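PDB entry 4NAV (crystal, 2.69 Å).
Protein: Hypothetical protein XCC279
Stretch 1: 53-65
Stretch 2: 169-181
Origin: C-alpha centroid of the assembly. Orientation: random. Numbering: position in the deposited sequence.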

# COMPACT_ATOMS: atom_id res chain seq x y z
N GLY A 53 10.72 3.35 13.15
CA GLY A 53 11.47 2.54 14.14
C GLY A 53 12.85 3.08 14.45
O GLY A 53 13.23 3.22 15.62
N GLN A 54 13.60 3.40 13.40
CA GLN A 54 14.88 4.01 13.59
C GLN A 54 14.73 5.32 14.39
O GLN A 54 15.48 5.56 15.32
CB GLN A 54 15.57 4.26 12.25
CG GLN A 54 17.02 4.70 12.35
CD GLN A 54 17.86 3.70 13.15
OE1 GLN A 54 17.99 2.55 12.77
NE2 GLN A 54 18.46 4.17 14.23
N GLY A 55 13.73 6.14 14.06
CA GLY A 55 13.53 7.38 14.82
C GLY A 55 13.24 7.16 16.31
O GLY A 55 13.76 7.87 17.17
N LEU A 56 12.45 6.15 16.62
CA LEU A 56 12.04 5.93 17.99
C LEU A 56 13.19 5.47 18.88
O LEU A 56 13.33 5.92 20.01
CB LEU A 56 10.87 4.96 18.02
CG LEU A 56 9.60 5.55 17.37
CD1 LEU A 56 8.58 4.46 17.20
CD2 LEU A 56 9.02 6.69 18.17
N LYS A 57 13.99 4.55 18.38
CA LYS A 57 15.20 4.11 19.04
C LYS A 57 16.12 5.30 19.35
O LYS A 57 16.73 5.37 20.42
CB LYS A 57 15.95 3.11 18.16
CG LYS A 57 15.40 1.72 18.24
CD LYS A 57 16.14 0.79 17.28
CE LYS A 57 15.60 -0.63 17.39
NZ LYS A 57 16.11 -1.57 16.36
N GLN A 58 16.18 6.25 18.43
CA GLN A 58 17.10 7.36 18.58
C GLN A 58 16.67 8.29 19.66
O GLN A 58 17.51 8.81 20.41
CB GLN A 58 17.19 8.09 17.29
CG GLN A 58 17.57 7.17 16.19
CD GLN A 58 19.03 7.12 15.97
OE1 GLN A 58 19.71 6.19 16.43
NE2 GLN A 58 19.54 8.15 15.31
N LEU A 59 15.35 8.48 19.77
CA LEU A 59 14.79 9.16 20.93
C LEU A 59 15.17 8.43 22.22
O LEU A 59 15.66 9.04 23.16
CB LEU A 59 13.28 9.24 20.84
CG LEU A 59 12.68 10.24 19.87
CD1 LEU A 59 11.19 10.26 20.04
CD2 LEU A 59 13.23 11.65 20.04
N GLU A 60 14.99 7.11 22.24
CA GLU A 60 15.34 6.39 23.44
C GLU A 60 16.86 6.58 23.70
O GLU A 60 17.27 6.92 24.81
CB GLU A 60 14.91 4.93 23.39
CG GLU A 60 14.69 4.27 24.76
CD GLU A 60 13.40 4.71 25.49
OE1 GLU A 60 12.37 4.93 24.82
OE2 GLU A 60 13.44 4.81 26.74
N HIS A 61 17.67 6.40 22.67
CA HIS A 61 19.12 6.53 22.75
C HIS A 61 19.56 7.91 23.21
O HIS A 61 20.63 8.06 23.84
CB HIS A 61 19.71 6.22 21.38
CG HIS A 61 21.16 5.87 21.39
ND1 HIS A 61 22.15 6.81 21.19
CD2 HIS A 61 21.78 4.68 21.57
CE1 HIS A 61 23.32 6.21 21.25
NE2 HIS A 61 23.12 4.92 21.47
N ALA A 62 18.73 8.91 22.95
CA ALA A 62 18.99 10.26 23.42
C ALA A 62 18.31 10.55 24.75
O ALA A 62 18.21 11.71 25.17
CB ALA A 62 18.53 11.24 22.40
N GLY A 63 17.93 9.51 25.45
CA GLY A 63 17.53 9.67 26.85
C GLY A 63 16.13 10.19 27.03
O GLY A 63 15.76 10.60 28.12
N ILE A 64 15.36 10.12 25.95
CA ILE A 64 13.99 10.52 25.98
C ILE A 64 13.18 9.27 26.14
O ILE A 64 13.37 8.35 25.39
CB ILE A 64 13.61 11.23 24.68
CG1 ILE A 64 14.48 12.46 24.50
CG2 ILE A 64 12.15 11.64 24.68
CD1 ILE A 64 14.38 13.09 23.14
N HIS A 65 12.25 9.26 27.09
CA HIS A 65 11.35 8.14 27.26
C HIS A 65 10.26 8.08 26.16
O HIS A 65 9.65 9.08 25.82
CB HIS A 65 10.70 8.18 28.64
CG HIS A 65 11.69 8.10 29.76
ND1 HIS A 65 12.02 9.19 30.55
CD2 HIS A 65 12.45 7.07 30.21
CE1 HIS A 65 12.92 8.84 31.44
NE2 HIS A 65 13.20 7.56 31.26
N ALA A 169 16.36 19.63 17.84
CA ALA A 169 16.17 20.68 18.82
C ALA A 169 17.02 20.42 20.05
O ALA A 169 17.32 21.35 20.80
CB ALA A 169 14.71 20.83 19.22
N GLN A 170 17.35 19.17 20.28
CA GLN A 170 18.13 18.82 21.47
C GLN A 170 19.60 18.55 21.15
O GLN A 170 20.30 17.98 21.95
CB GLN A 170 17.48 17.62 22.16
CG GLN A 170 16.10 17.94 22.72
CD GLN A 170 15.53 16.81 23.56
OE1 GLN A 170 16.26 15.94 24.03
NE2 GLN A 170 14.24 16.88 23.84
N GLY A 171 20.04 19.03 19.98
CA GLY A 171 21.46 19.04 19.62
C GLY A 171 22.07 17.65 19.47
O GLY A 171 23.29 17.46 19.59
N GLN A 172 21.23 16.73 19.07
CA GLN A 172 21.61 15.37 19.07
C GLN A 172 22.10 14.80 17.72
O GLN A 172 22.64 13.66 17.68
CB GLN A 172 20.41 14.60 19.56
CG GLN A 172 20.79 13.54 20.54
CD GLN A 172 21.17 14.04 21.90
OE1 GLN A 172 21.31 15.22 22.13
NE2 GLN A 172 21.40 13.12 22.80
N VAL A 173 21.94 15.55 16.63
CA VAL A 173 22.04 14.94 15.31
C VAL A 173 23.51 14.64 14.97
O VAL A 173 23.85 13.52 14.58
CB VAL A 173 21.12 15.58 14.20
CG1 VAL A 173 20.70 17.00 14.47
CG2 VAL A 173 21.73 15.51 12.81
N ASP A 174 24.37 15.63 15.17
CA ASP A 174 25.79 15.50 14.83
C ASP A 174 26.38 14.24 15.41
O ASP A 174 27.19 13.57 14.75
CB ASP A 174 26.58 16.71 15.31
CG ASP A 174 26.42 17.92 14.40
OD1 ASP A 174 25.59 17.89 13.48
OD2 ASP A 174 27.16 18.90 14.59
N SER A 175 26.01 13.92 16.65
CA SER A 175 26.58 12.79 17.32
C SER A 175 25.92 11.49 16.85
O SER A 175 26.58 10.43 16.77
CB SER A 175 26.51 12.96 18.84
OG SER A 175 25.29 12.49 19.35
N ILE A 176 24.64 11.57 16.48
CA ILE A 176 23.97 10.43 15.89
C ILE A 176 24.70 10.01 14.63
O ILE A 176 25.10 8.85 14.48
CB ILE A 176 22.50 10.72 15.61
CG1 ILE A 176 21.71 10.57 16.91
CG2 ILE A 176 21.95 9.74 14.59
CD1 ILE A 176 20.33 11.19 16.85
N ILE A 177 24.91 10.95 13.74
CA ILE A 177 25.68 10.70 12.53
C ILE A 177 27.08 10.16 12.78
O ILE A 177 27.54 9.27 12.07
CB ILE A 177 25.72 11.97 11.64
CG1 ILE A 177 24.44 12.00 10.77
CG2 ILE A 177 26.95 12.03 10.74
CD1 ILE A 177 23.98 13.40 10.44
N ALA A 178 27.78 10.72 13.75
CA ALA A 178 29.15 10.29 14.04
C ALA A 178 29.16 8.85 14.51
O ALA A 178 30.03 8.08 14.14
CB ALA A 178 29.79 11.21 15.07
N ARG A 179 28.17 8.46 15.31
CA ARG A 179 28.13 7.06 15.75
C ARG A 179 27.95 6.08 14.57
O ARG A 179 28.53 5.01 14.55
CB ARG A 179 27.07 6.86 16.81
CG ARG A 179 26.96 5.42 17.31
CD ARG A 179 26.21 5.35 18.63
NE ARG A 179 25.44 6.56 18.83
CZ ARG A 179 24.15 6.73 18.53
NH1 ARG A 179 23.59 7.93 18.77
NH2 ARG A 179 23.41 5.73 18.04
N PHE A 180 27.17 6.47 13.57
CA PHE A 180 26.92 5.60 12.43
C PHE A 180 27.90 5.73 11.26
O PHE A 180 27.74 5.06 10.25
CB PHE A 180 25.49 5.81 11.92
CG PHE A 180 24.44 5.13 12.74
CD1 PHE A 180 24.26 3.77 12.66
CD2 PHE A 180 23.65 5.86 13.62
CE1 PHE A 180 23.30 3.13 13.42
CE2 PHE A 180 22.69 5.23 14.38
CZ PHE A 180 22.50 3.85 14.27
N SER A 181 28.93 6.57 11.36
CA SER A 181 29.85 6.80 10.24
C SER A 181 31.01 5.83 10.20
O SER A 181 31.83 5.89 9.27
CB SER A 181 30.37 8.24 10.23
OG SER A 181 29.28 9.16 10.21

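The two stretches lie far apart in the chain but pack against each other, burying 419 Å² of surface counted over both. No hydrogen bond joins them. The contact rests on side-chain packing, with the axes of helix 53-61 and helix 173-180 approaching to 11.9 Å at an angle of 110°.

Ala169 is the last helical residue before a turn and does not reach stretch 1. Gln170 leaves helical geometry, and its CA-to-CB bond points toward stretch 1. Its OE1 lies 3.5 Å from Ile64 CD1. The aliphatic tip of Ile64 thus packs against an amide whose oxygen and nitrogen are both hydrogen-bonded elsewhere in the structure. Ile64 is buried, a place that suits its hydrocarbon side chain.

Gly171 makes no contact. Its phi of 65° is one that favours glycine. The CA-to-CB bond of Gln172 points toward stretch 1, and its CA lies 7.2 Å from the CA of Ala62. Ala62 is the first residue to leave helical geometry after helix 53-61, and its small methyl group also points across the interface. The backbone oxygen of Gln172 accepts a hydrogen bond from Ile176 N at 3.1 Å and a weak one from Ser175 OG at 3.3 Å, which ties the turn to the helix that follows.

Val173, Asp174 and Ser175 do not touch stretch 1. Ile176, one helical turn after Gln172, is buried, and its CA-to-CB bond points toward stretch 1. Ile176 CG2 lies 3.0 Å from Gln58 NE2, a tight approach between a methyl group and an amide. Gln58 starts sideways from its CA, but its end swings nearer, and it has 69 Å² covered by stretch 2, the largest area of any residue here.

Ile177 points away, and Ala178 is out of reach. Arg179 is exposed, with its CA-to-CB bond toward stretch 1. His61 lies over one face of its guanidinium, while Gln58 OE1 sits near the guanidinium plane, 4.1 Å from Arg179 NH2. His61 ND1 and Arg179 NH1 are 3.0 Å apart, but the angle is too poor for a hydrogen bond. Both polar side chains suit this solvent-facing margin.

The CA-to-CB bond of Phe180 points toward stretch 1. Gln58 OE1 lies at the ring edge, 3.7 Å from Phe180 CE2, and Gln54 NE2 is 4.1 Å from Phe180 CZ. A weak hydrogen bond from Gln54 NE2 to Gln58 OE1, 3.2 Å long, links these two amides beside the ring. Ser181 makes no contact across; its OG bonds back to Ile177 O at 2.5 Å.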